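Local coordinates for protein agmatinase (Deinococcus radiodurans, PDB 1WOH) that probably hydrolyses agmatine to putrescine and urea, as a manganese-dependent enzyme of the arginase family that binds two metal ions per subunit, at residues A[27-32]-A[79-84]; A[43-48]-A[277-282]; A[85-90]-A[97-102]; A[216-221]-A[259-264]. All coordinates share one frame; numbering follows the deposited sequence.

Contact 1: residues A[27-32]-A[79-84]; sequences WQADVA and TFADAG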
loop_
_atom_site.group_PDB
_atom_site.type_symbol
_atom_site.label_atom_id
_atom_site.label_comp_id
_atom_site.label_asym_id
_atom_site.label_seq_id
_atom_site.Cartn_x
_atom_site.Cartn_y
_atom_site.Cartn_z
ATOM N N TRP A 27 -8.651 -40.984 4.447
ATOM C CA TRP A 27 -8.506 -40.290 5.721
ATOM C C TRP A 27 -9.853 -39.999 6.372
ATOM O O TRP A 27 -10.906 -40.084 5.737
ATOM C CB TRP A 27 -7.754 -38.966 5.535
ATOM C CG TRP A 27 -8.434 -38.028 4.581
ATOM C CD1 TRP A 27 -8.308 -38.010 3.224
ATOM C CD2 TRP A 27 -9.411 -37.027 4.908
ATOM N NE1 TRP A 27 -9.147 -37.065 2.681
ATOM C CE2 TRP A 27 -9.836 -36.448 3.691
ATOM C CE3 TRP A 27 -9.968 -36.567 6.108
ATOM C CZ2 TRP A 27 -10.797 -35.432 3.640
ATOM C CZ3 TRP A 27 -10.925 -35.554 6.057
ATOM C CH2 TRP A 27 -11.329 -34.999 4.829
ATOM N N GLN A 28 -9.802 -39.662 7.653
ATOM C CA GLN A 28 -10.991 -39.324 8.421
ATOM C C GLN A 28 -10.592 -38.307 9.481
ATOM O O GLN A 28 -9.559 -38.454 10.133
ATOM C CB GLN A 28 -11.583 -40.569 9.091
ATOM C CG GLN A 28 -12.269 -41.535 8.135
ATOM C CD GLN A 28 -12.764 -42.794 8.830
ATOM O OE1 GLN A 28 -13.519 -42.725 9.800
ATOM N NE2 GLN A 28 -12.341 -43.953 8.332
ATOM N N ALA A 29 -11.401 -37.266 9.639
ATOM C CA ALA A 29 -11.125 -36.239 10.633
ATOM C C ALA A 29 -12.424 -35.591 11.064
ATOM O O ALA A 29 -13.418 -35.626 10.336
ATOM C CB ALA A 29 -10.179 -35.196 10.065
ATOM N N ASP A 30 -12.426 -35.001 12.251
ATOM C CA ASP A 30 -13.632 -34.352 12.744
ATOM C C ASP A 30 -13.960 -33.133 11.890
ATOM O O ASP A 30 -15.119 -32.896 11.548
ATOM C CB ASP A 30 -13.454 -33.928 14.204
ATOM C CG ASP A 30 -13.280 -35.113 15.137
ATOM O OD1 ASP A 30 -14.016 -36.111 14.972
ATOM O OD2 ASP A 30 -12.418 -35.044 16.038
ATOM N N VAL A 31 -12.922 -32.378 11.545
ATOM C CA VAL A 31 -13.053 -31.159 10.744
ATOM C C VAL A 31 -12.107 -31.206 9.548
ATOM O O VAL A 31 -10.942 -31.566 9.691
ATOM C CB VAL A 31 -12.689 -29.908 11.586
ATOM C CG1 VAL A 31 -12.826 -28.636 10.742
ATOM C CG2 VAL A 31 -13.574 -29.831 12.807
ATOM N N ALA A 32 -12.606 -30.829 8.370
ATOM C CA ALA A 32 -11.779 -30.825 7.168
ATOM C C ALA A 32 -12.033 -29.545 6.387
ATOM O O ALA A 32 -13.178 -29.181 6.131
ATOM C CB ALA A 32 -12.090 -32.043 6.292
ATOM N N THR A 79 -9.950 -33.636 15.793
ATOM C CA THR A 79 -8.990 -33.749 14.701
ATOM C C THR A 79 -9.336 -32.877 13.496
ATOM O O THR A 79 -10.511 -32.710 13.150
ATOM C CB THR A 79 -8.851 -35.215 14.231
ATOM O OG1 THR A 79 -10.102 -35.683 13.715
ATOM C CG2 THR A 79 -8.432 -36.105 15.396
ATOM N N PHE A 80 -8.291 -32.339 12.870
ATOM C CA PHE A 80 -8.411 -31.474 11.693
ATOM C C PHE A 80 -7.632 -32.018 10.497
ATOM O O PHE A 80 -6.676 -32.779 10.648
ATOM C CB PHE A 80 -7.870 -30.069 11.997
ATOM C CG PHE A 80 -8.790 -29.217 12.818
ATOM C CD1 PHE A 80 -9.020 -29.497 14.161
ATOM C CD2 PHE A 80 -9.430 -28.124 12.240
ATOM C CE1 PHE A 80 -9.878 -28.697 14.920
ATOM C CE2 PHE A 80 -10.291 -27.314 12.986
ATOM C CZ PHE A 80 -10.516 -27.601 14.328
ATOM N N ALA A 81 -8.043 -31.609 9.304
ATOM C CA ALA A 81 -7.369 -32.006 8.077
ATOM C C ALA A 81 -7.576 -30.884 7.057
ATOM O O ALA A 81 -8.570 -30.169 7.117
ATOM C CB ALA A 81 -7.951 -33.313 7.542
ATOM N N ASP A 82 -6.632 -30.724 6.138
ATOM C CA ASP A 82 -6.758 -29.704 5.097
ATOM C C ASP A 82 -6.751 -30.465 3.777
ATOM O O ASP A 82 -5.718 -30.999 3.377
ATOM C CB ASP A 82 -5.576 -28.723 5.143
ATOM C CG ASP A 82 -5.758 -27.551 4.194
ATOM O OD1 ASP A 82 -6.403 -27.744 3.143
ATOM O OD2 ASP A 82 -5.253 -26.445 4.487
ATOM N N ALA A 83 -7.901 -30.529 3.110
ATOM C CA ALA A 83 -8.006 -31.256 1.844
ATOM C C ALA A 83 -7.513 -30.446 0.647
ATOM O O ALA A 83 -7.711 -30.844 -0.505
ATOM C CB ALA A 83 -9.442 -31.703 1.615
ATOM N N GLY A 84 -6.868 -29.318 0.919
ATOM C CA GLY A 84 -6.353 -28.490 -0.158
ATOM C C GLY A 84 -7.440 -27.705 -0.864
ATOM O O GLY A 84 -8.481 -27.403 -0.274
#
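Val31 puts its CB over one face of the Phe80 ring, offset toward the rim. This CB is 3.9 Å from the ring centroid of Phe80, a CH-pi contact. CG1 of Val31 reaches CE2 of Phe80 at 3.6 Å. The two side chains run side by side and point the same way, and helix 284-302 packs on both. On the other face of the sheet, Ala81 CB is 3.9 Å from Ala29 CB. The Trp27 ring adds its far end, with CZ3 4.0 Å from Ala81 CB, while its NE1 bonds to Gln22 O.

At the start of the pairing, Asp30 and Thr79 grip each other. Thr79 OG1 sits between its own backbone N and carbonyl carbon (chi1 63°) and accepts from Asp30 N at 2.8 Å. In return, Asp30 OD2 takes Thr79 N at 2.9 Å on its anti side. The hydroxyl also gives OD2 a weak bond. Val31 N then bonds to Thr79 O at 2.9 Å, and Ala81 N bonds weakly to Val31 O. This is parallel pairing of strand 31-36 with 80-85, within the subunit an outermost strand of the eight-stranded parallel sheet in the arginase alpha/beta fold.

Contact 2: residues A[43-48]-A[277-282]; sequences GFRPGA and PNLDPT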
loop_
_atom_site.group_PDB
_atom_site.type_symbol
_atom_site.label_atom_id
_atom_site.label_comp_id
_atom_site.label_asym_id
_atom_site.label_seq_id
_atom_site.Cartn_x
_atom_site.Cartn_y
_atom_site.Cartn_z
ATOM N N GLY A 43 -19.216 -9.008 -9.101
ATOM C CA GLY A 43 -19.400 -7.901 -10.020
ATOM C C GLY A 43 -18.558 -6.659 -9.826
ATOM O O GLY A 43 -18.631 -5.746 -10.646
ATOM N N PHE A 44 -17.745 -6.606 -8.777
ATOM C CA PHE A 44 -16.959 -5.404 -8.542
ATOM C C PHE A 44 -15.436 -5.612 -8.437
ATOM O O PHE A 44 -14.735 -5.682 -9.454
ATOM C CB PHE A 44 -17.518 -4.709 -7.285
ATOM C CG PHE A 44 -17.002 -3.309 -7.051
ATOM C CD1 PHE A 44 -17.101 -2.737 -5.784
ATOM C CD2 PHE A 44 -16.419 -2.566 -8.076
ATOM C CE1 PHE A 44 -16.625 -1.452 -5.537
ATOM C CE2 PHE A 44 -15.936 -1.275 -7.838
ATOM C CZ PHE A 44 -16.039 -0.718 -6.563
ATOM N N ARG A 45 -14.924 -5.727 -7.214
ATOM C CA ARG A 45 -13.478 -5.857 -6.989
ATOM C C ARG A 45 -12.968 -7.278 -6.699
ATOM O O ARG A 45 -13.286 -7.858 -5.669
ATOM C CB ARG A 45 -13.078 -4.919 -5.836
ATOM C CG ARG A 45 -13.467 -3.461 -6.081
ATOM C CD ARG A 45 -13.030 -2.545 -4.941
ATOM N NE ARG A 45 -13.703 -2.850 -3.685
ATOM C CZ ARG A 45 -13.389 -2.282 -2.521
ATOM N NH1 ARG A 45 -12.415 -1.378 -2.464
ATOM N NH2 ARG A 45 -14.034 -2.625 -1.413
ATOM N N PRO A 46 -12.131 -7.837 -7.595
ATOM C CA PRO A 46 -11.585 -9.191 -7.428
ATOM C C PRO A 46 -10.572 -9.300 -6.298
ATOM O O PRO A 46 -10.097 -8.293 -5.770
ATOM C CB PRO A 46 -10.916 -9.485 -8.778
ATOM C CG PRO A 46 -11.314 -8.352 -9.680
ATOM C CD PRO A 46 -11.540 -7.185 -8.772
ATOM N N GLY A 47 -10.234 -10.534 -5.941
ATOM C CA GLY A 47 -9.256 -10.755 -4.892
ATOM C C GLY A 47 -9.596 -11.933 -4.006
ATOM O O GLY A 47 -8.716 -12.499 -3.352
ATOM N N ALA A 48 -10.875 -12.304 -3.977
ATOM C CA ALA A 48 -11.308 -13.423 -3.147
ATOM C C ALA A 48 -10.650 -14.742 -3.556
ATOM O O ALA A 48 -10.702 -15.715 -2.804
ATOM C CB ALA A 48 -12.839 -13.548 -3.182
ATOM N N PRO A 277 -8.299 -10.302 0.684
ATOM C CA PRO A 277 -7.079 -9.912 1.408
ATOM C C PRO A 277 -6.347 -8.727 0.797
ATOM O O PRO A 277 -5.738 -7.924 1.505
ATOM C CB PRO A 277 -6.221 -11.178 1.359
ATOM C CG PRO A 277 -7.221 -12.276 1.184
ATOM C CD PRO A 277 -8.199 -11.693 0.211
ATOM N N ASN A 278 -6.409 -8.630 -0.526
ATOM C CA ASN A 278 -5.748 -7.565 -1.266
ATOM C C ASN A 278 -6.361 -6.201 -1.002
ATOM O O ASN A 278 -5.753 -5.173 -1.316
ATOM C CB ASN A 278 -5.818 -7.865 -2.763
ATOM C CG ASN A 278 -7.239 -8.103 -3.234
ATOM O OD1 ASN A 278 -7.974 -8.885 -2.634
ATOM N ND2 ASN A 278 -7.629 -7.433 -4.313
ATOM N N LEU A 279 -7.561 -6.190 -0.425
ATOM C CA LEU A 279 -8.252 -4.940 -0.135
ATOM C C LEU A 279 -8.104 -4.488 1.312
ATOM O O LEU A 279 -8.731 -3.512 1.729
ATOM C CB LEU A 279 -9.734 -5.056 -0.496
ATOM C CG LEU A 279 -9.995 -5.265 -1.994
ATOM C CD1 LEU A 279 -11.479 -5.419 -2.237
ATOM C CD2 LEU A 279 -9.454 -4.080 -2.789
ATOM N N ASP A 280 -7.291 -5.204 2.083
ATOM C CA ASP A 280 -7.047 -4.811 3.476
ATOM C C ASP A 280 -5.563 -4.998 3.772
ATOM O O ASP A 280 -5.136 -6.063 4.216
ATOM C CB ASP A 280 -7.862 -5.648 4.461
ATOM C CG ASP A 280 -7.601 -5.244 5.909
ATOM O OD1 ASP A 280 -8.211 -5.832 6.827
ATOM O OD2 ASP A 280 -6.780 -4.324 6.124
ATOM N N PRO A 281 -4.758 -3.958 3.532
ATOM C CA PRO A 281 -3.320 -4.070 3.789
ATOM C C PRO A 281 -2.930 -4.202 5.258
ATOM O O PRO A 281 -1.774 -4.472 5.565
ATOM C CB PRO A 281 -2.749 -2.814 3.134
ATOM C CG PRO A 281 -3.873 -1.837 3.214
ATOM C CD PRO A 281 -5.088 -2.671 2.896
ATOM N N THR A 282 -3.883 -4.012 6.164
ATOM C CA THR A 282 -3.585 -4.141 7.588
ATOM C C THR A 282 -3.603 -5.611 7.966
ATOM O O THR A 282 -3.074 -6.004 9.007
ATOM C CB THR A 282 -4.626 -3.420 8.478
ATOM O OG1 THR A 282 -5.851 -4.169 8.486
ATOM C CG2 THR A 282 -4.881 -2.004 7.970
#
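Arg45 meets Leu279 where two loops of the arginase fold come together, one after strand 31-36 and the other after strand 266-273. Arg45 CB is 4.0 Å from Leu279 CD1. CG lies over the centre of its neighbour's ring, that of Phe44. The chain then bends at chi3 (-65°), which places NE 3.7 Å from Leu279 CD1; NE donates to Ser242 O. CZ is 3.7 Å from Leu279 CD1, and this methyl sits over the centre of one guanidinium face. NH1 is 4.0 Å from the other methyl, Leu279 CD2, and bonds to Thr282 O of the third subunit. NH2 bonds weakly to Thr241 O. The contact thus joins two loops within the chain, and Arg45 also reaches another subunit. Arg45 is about 9 Å, side chain to side chain, from Asp231, which binds manganese in another structure of this protein.

Asn278 makes the polar link. Its ND2 donates to Pro46 O at 3.0 Å, with the acceptor close to the amide plane. The backbone angles of Gly47 call for glycine, and Asn278 OD1 packs directly on its CA at 3.2 Å. This OD1 is buried by the contact and has no hydrogen-bond partner in the model.

Contact 3: residues A[85-90]-A[97-102]; sequences DVILPS and HDRITE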
loop_
_atom_site.group_PDB
_atom_site.type_symbol
_atom_site.label_atom_id
_atom_site.label_comp_id
_atom_site.label_asym_id
_atom_site.label_seq_id
_atom_site.Cartn_x
_atom_site.Cartn_y
_atom_site.Cartn_z
ATOM N N ASP A 85 -7.200 -27.374 -2.131
ATOM C CA ASP A 85 -8.160 -26.608 -2.921
ATOM C C ASP A 85 -8.731 -27.400 -4.082
ATOM O O ASP A 85 -8.084 -28.305 -4.616
ATOM C CB ASP A 85 -7.513 -25.361 -3.536
ATOM C CG ASP A 85 -7.111 -24.323 -2.512
ATOM O OD1 ASP A 85 -7.560 -24.392 -1.349
ATOM O OD2 ASP A 85 -6.344 -23.413 -2.892
ATOM N N VAL A 86 -9.944 -27.037 -4.480
ATOM C CA VAL A 86 -10.577 -27.659 -5.630
ATOM C C VAL A 86 -9.709 -27.204 -6.811
ATOM O O VAL A 86 -9.265 -26.048 -6.851
ATOM C CB VAL A 86 -12.023 -27.129 -5.820
ATOM C CG1 VAL A 86 -12.675 -27.766 -7.039
ATOM C CG2 VAL A 86 -12.850 -27.410 -4.567
ATOM N N ILE A 87 -9.430 -28.109 -7.748
ATOM C CA ILE A 87 -8.633 -27.747 -8.917
ATOM C C ILE A 87 -9.582 -27.102 -9.908
ATOM O O ILE A 87 -10.394 -27.770 -10.543
ATOM C CB ILE A 87 -7.972 -28.972 -9.566
ATOM C CG1 ILE A 87 -6.989 -29.603 -8.579
ATOM C CG2 ILE A 87 -7.239 -28.552 -10.839
ATOM C CD1 ILE A 87 -6.326 -30.860 -9.090
ATOM N N LEU A 88 -9.473 -25.788 -10.029
ATOM C CA LEU A 88 -10.346 -25.031 -10.903
ATOM C C LEU A 88 -9.758 -24.751 -12.271
ATOM O O LEU A 88 -8.550 -24.571 -12.415
ATOM C CB LEU A 88 -10.686 -23.695 -10.246
ATOM C CG LEU A 88 -11.329 -23.787 -8.864
ATOM C CD1 LEU A 88 -11.329 -22.411 -8.210
ATOM C CD2 LEU A 88 -12.746 -24.331 -9.005
ATOM N N PRO A 89 -10.616 -24.722 -13.298
ATOM C CA PRO A 89 -10.148 -24.438 -14.655
ATOM C C PRO A 89 -10.182 -22.919 -14.756
ATOM O O PRO A 89 -10.546 -22.249 -13.792
ATOM C CB PRO A 89 -11.228 -25.059 -15.518
ATOM C CG PRO A 89 -12.475 -24.746 -14.731
ATOM C CD PRO A 89 -12.047 -25.086 -13.300
ATOM N N SER A 90 -9.789 -22.373 -15.899
ATOM C CA SER A 90 -9.885 -20.930 -16.097
ATOM C C SER A 90 -11.266 -20.798 -16.734
ATOM O O SER A 90 -11.681 -21.681 -17.485
ATOM C CB SER A 90 -8.794 -20.427 -17.044
ATOM O OG SER A 90 -7.539 -20.382 -16.382
ATOM N N HIS A 97 -18.072 -25.475 -11.241
ATOM C CA HIS A 97 -19.141 -25.880 -10.330
ATOM C C HIS A 97 -19.135 -27.389 -10.087
ATOM O O HIS A 97 -19.248 -27.848 -8.950
ATOM C CB HIS A 97 -20.509 -25.478 -10.894
ATOM C CG HIS A 97 -20.719 -23.997 -10.988
ATOM N ND1 HIS A 97 -21.764 -23.440 -11.694
ATOM C CD2 HIS A 97 -20.025 -22.958 -10.461
ATOM C CE1 HIS A 97 -21.705 -22.123 -11.599
ATOM N NE2 HIS A 97 -20.660 -21.804 -10.856
ATOM N N ASP A 98 -19.012 -28.164 -11.158
ATOM C CA ASP A 98 -19.019 -29.610 -11.011
ATOM C C ASP A 98 -17.839 -30.089 -10.180
ATOM O O ASP A 98 -17.982 -30.990 -9.360
ATOM C CB ASP A 98 -19.024 -30.290 -12.384
ATOM C CG ASP A 98 -20.309 -30.023 -13.157
ATOM O OD1 ASP A 98 -21.324 -29.654 -12.525
ATOM O OD2 ASP A 98 -20.313 -30.193 -14.395
ATOM N N ARG A 99 -16.677 -29.480 -10.372
ATOM C CA ARG A 99 -15.505 -29.882 -9.605
ATOM C C ARG A 99 -15.643 -29.528 -8.130
ATOM O O ARG A 99 -15.203 -30.285 -7.261
ATOM C CB ARG A 99 -14.244 -29.256 -10.188
ATOM C CG ARG A 99 -13.850 -29.888 -11.506
ATOM C CD ARG A 99 -12.433 -29.554 -11.877
ATOM N NE ARG A 99 -12.108 -30.021 -13.221
ATOM C CZ ARG A 99 -11.111 -29.529 -13.944
ATOM N NH1 ARG A 99 -10.352 -28.562 -13.444
ATOM N NH2 ARG A 99 -10.881 -29.986 -15.165
ATOM N N ILE A 100 -16.259 -28.385 -7.850
ATOM C CA ILE A 100 -16.470 -27.939 -6.474
ATOM C C ILE A 100 -17.424 -28.889 -5.744
ATOM O O ILE A 100 -17.173 -29.288 -4.605
ATOM C CB ILE A 100 -17.047 -26.504 -6.448
ATOM C CG1 ILE A 100 -16.002 -25.527 -7.002
ATOM C CG2 ILE A 100 -17.434 -26.114 -5.027
ATOM C CD1 ILE A 100 -16.543 -24.146 -7.325
ATOM N N THR A 101 -18.521 -29.253 -6.406
ATOM C CA THR A 101 -19.491 -30.166 -5.813
ATOM C C THR A 101 -18.882 -31.540 -5.545
ATOM O O THR A 101 -19.109 -32.137 -4.485
ATOM C CB THR A 101 -20.718 -30.354 -6.724
ATOM O OG1 THR A 101 -21.366 -29.090 -6.917
ATOM C CG2 THR A 101 -21.706 -31.343 -6.093
ATOM N N GLU A 102 -18.108 -32.042 -6.503
ATOM C CA GLU A 102 -17.485 -33.351 -6.353
ATOM C C GLU A 102 -16.491 -33.361 -5.199
ATOM O O GLU A 102 -16.501 -34.274 -4.375
ATOM C CB GLU A 102 -16.790 -33.769 -7.654
ATOM C CG GLU A 102 -16.043 -35.102 -7.567
ATOM C CD GLU A 102 -16.932 -36.267 -7.141
ATOM O OE1 GLU A 102 -16.398 -37.379 -6.928
ATOM O OE2 GLU A 102 -18.162 -36.080 -7.020
#
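The guanidinium of Arg99 takes the carbonyl O of Ile87 at its edge, in its own plane. Leu88 C and Pro89 N approach the same group obliquely, with Pro89 N 3.9 Å from Arg99 NH1. The contact belongs to a beta-alpha-beta crossover. Strand 80-85 leads through this loop into helix 93-108, which runs on to strand 114-118.

The NH1 bond to Ile87 O is 3.0 Å long and fairly straight at the hydrogen (163°). NH1 stands above the carbonyl plane of Ile87, 48° out of it. The arginine chain is extended from CG to NE, and CD of Arg99 also lies 3.0 Å from Ile87 O. The ring of Pro89 slides past it in the opposite direction. NH2 forms a salt bridge with Asp154 of the fourth subunit. One arginine therefore bonds both to the loop and to another chain. Pro4 of the second subunit packs on Arg99 as well.

Beside this polar link the contact is apolar. Leu88 starts out away from the helix, but its end returns and puts CD2 4.0 Å from Ile100 CG1. Ile100 also rests on Val36 of strand 31-36 and on Pro126 and Leu127 of helix 124-128. Val86 faces the helix directly. With its CG1 anti to the backbone N (chi1 179°), that methyl lies 3.6 Å from Arg99 O and 4.0 Å from Ile100 CG1.

Contact 4: residues A[216-221]-A[259-264]; sequences AQLPRG and AAAAAN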
loop_
_atom_site.group_PDB
_atom_site.type_symbol
_atom_site.label_atom_id
_atom_site.label_comp_id
_atom_site.label_asym_id
_atom_site.label_seq_id
_atom_site.Cartn_x
_atom_site.Cartn_y
_atom_site.Cartn_z
ATOM N N ALA A 216 -33.871 -15.327 18.776
ATOM C CA ALA A 216 -35.107 -16.087 18.959
ATOM C C ALA A 216 -35.717 -16.515 17.626
ATOM O O ALA A 216 -36.577 -17.397 17.585
ATOM C CB ALA A 216 -36.114 -15.265 19.752
ATOM N N GLN A 217 -35.272 -15.893 16.537
ATOM C CA GLN A 217 -35.784 -16.231 15.216
ATOM C C GLN A 217 -34.953 -17.314 14.532
ATOM O O GLN A 217 -35.363 -17.855 13.509
ATOM C CB GLN A 217 -35.818 -14.995 14.316
ATOM C CG GLN A 217 -36.686 -13.860 14.827
ATOM C CD GLN A 217 -36.733 -12.702 13.849
ATOM O OE1 GLN A 217 -37.205 -12.848 12.722
ATOM N NE2 GLN A 217 -36.241 -11.546 14.274
ATOM N N LEU A 218 -33.790 -17.631 15.092
ATOM C CA LEU A 218 -32.929 -18.654 14.506
ATOM C C LEU A 218 -33.543 -20.050 14.610
ATOM O O LEU A 218 -34.366 -20.314 15.486
ATOM C CB LEU A 218 -31.554 -18.638 15.179
ATOM C CG LEU A 218 -30.765 -17.336 15.026
ATOM C CD1 LEU A 218 -29.471 -17.447 15.811
ATOM C CD2 LEU A 218 -30.475 -17.069 13.557
ATOM N N PRO A 219 -33.153 -20.963 13.707
ATOM C CA PRO A 219 -33.672 -22.334 13.699
ATOM C C PRO A 219 -33.324 -23.141 14.951
ATOM O O PRO A 219 -32.360 -22.835 15.653
ATOM C CB PRO A 219 -33.059 -22.926 12.432
ATOM C CG PRO A 219 -31.773 -22.168 12.290
ATOM C CD PRO A 219 -32.191 -20.760 12.610
ATOM N N ARG A 220 -34.120 -24.169 15.222
ATOM C CA ARG A 220 -33.895 -25.025 16.380
ATOM C C ARG A 220 -34.122 -26.493 16.036
ATOM O O ARG A 220 -35.137 -26.845 15.436
ATOM C CB ARG A 220 -34.822 -24.608 17.524
ATOM C CG ARG A 220 -34.544 -23.216 18.045
ATOM C CD ARG A 220 -35.508 -22.820 19.149
ATOM N NE ARG A 220 -35.126 -21.551 19.767
ATOM C CZ ARG A 220 -35.055 -20.390 19.121
ATOM N NH1 ARG A 220 -35.342 -20.325 17.830
ATOM N NH2 ARG A 220 -34.694 -19.291 19.769
ATOM N N GLY A 221 -33.163 -27.336 16.413
ATOM C CA GLY A 221 -33.262 -28.764 16.156
ATOM C C GLY A 221 -33.204 -29.134 14.687
ATOM O O GLY A 221 -33.647 -30.216 14.294
ATOM N N ALA A 259 -22.955 -18.693 17.409
ATOM C CA ALA A 259 -22.894 -19.489 18.629
ATOM C C ALA A 259 -24.282 -19.984 19.025
ATOM O O ALA A 259 -24.454 -21.149 19.398
ATOM C CB ALA A 259 -22.282 -18.665 19.759
ATOM N N ALA A 260 -25.269 -19.101 18.935
ATOM C CA ALA A 260 -26.640 -19.449 19.292
ATOM C C ALA A 260 -27.161 -20.569 18.403
ATOM O O ALA A 260 -27.768 -21.534 18.881
ATOM C CB ALA A 260 -27.535 -18.225 19.174
ATOM N N ALA A 261 -26.920 -20.443 17.103
ATOM C CA ALA A 261 -27.377 -21.454 16.163
ATOM C C ALA A 261 -26.652 -22.781 16.381
ATOM O O ALA A 261 -27.261 -23.842 16.293
ATOM C CB ALA A 261 -27.171 -20.965 14.729
ATOM N N ALA A 262 -25.357 -22.719 16.681
ATOM C CA ALA A 262 -24.551 -23.920 16.886
ATOM C C ALA A 262 -24.968 -24.707 18.130
ATOM O O ALA A 262 -24.798 -25.926 18.191
ATOM C CB ALA A 262 -23.076 -23.540 16.994
ATOM N N ALA A 263 -25.520 -24.001 19.111
ATOM C CA ALA A 263 -25.932 -24.625 20.362
ATOM C C ALA A 263 -27.270 -25.348 20.301
ATOM O O ALA A 263 -27.540 -26.215 21.128
ATOM C CB ALA A 263 -25.979 -23.572 21.464
ATOM N N ASN A 264 -28.101 -25.001 19.323
ATOM C CA ASN A 264 -29.433 -25.597 19.217
ATOM C C ASN A 264 -29.715 -26.345 17.920
ATOM O O ASN A 264 -30.865 -26.672 17.645
ATOM C CB ASN A 264 -30.490 -24.501 19.382
ATOM C CG ASN A 264 -30.358 -23.761 20.695
ATOM O OD1 ASN A 264 -30.560 -24.335 21.765
ATOM N ND2 ASN A 264 -30.010 -22.480 20.621
HETATM O O HOH W 1 -30.686 -21.296 17.329
#
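Leu218 reaches the helix at Ala260 and Ala261 through two torsions. CG stands anti to the carbonyl carbon (chi1 -62°), and CD1 is anti to CA (chi2 177°). CD1 then lies 4.0 Å from Ala260 CB and 4.3 Å from Ala261 CB. With alanines here, CD1 also comes within 4.1 Å of Ala261 N. Ala261 also packs on Phe226 of strand 223-229.

The second link is at the end of the segment. Gly221 has a positive phi, which favours glycine. Its N donates to Asn264 O at 2.7 Å, almost straight at the hydrogen (169°). CB of Asn264 is directed at the loop, but ND2 folds back to give a weak bond to Ala260 O, four residues earlier. CB of Asn264 is loosely placed against Arg220 CG.

A water bridges the two segments between these links. It donates to Pro219 O at 2.8 Å and, weakly, to Ala260 O. Asn265 ND2 gives Pro219 O a further bond and also bonds to Ala261 O. The ring of Pro219 turns to the sheet and packs on Val224, His138 and Val140.

The loop before strand 223-229 is thus fastened to the C-terminal part of helix 251-264. This is packing at one end of a beta-alpha-beta unit, in which that helix connects the neighbouring parallel strands 223-229 and 266-273 of the arginase fold.

From the N terminus, 27-32 enters the first strand in the chain, 31-36, and 43-48 lies in the loop after it. Contact 1 closes when 79-84 pairs with that strand. Contact 3 follows at once, closing a short loop between strand 80-85 and helix 93-108. Contact 4 comes much later and fastens the loop before strand 223-229 to helix 251-264. Contact 2 closes last, when 277-282 returns to 43-48. It crosses contact 1, and contacts 3 and 4 are nested inside it. Contact 4 lies across the chain's centre from contacts 2 and 3, and both of these touch the fourth subunit.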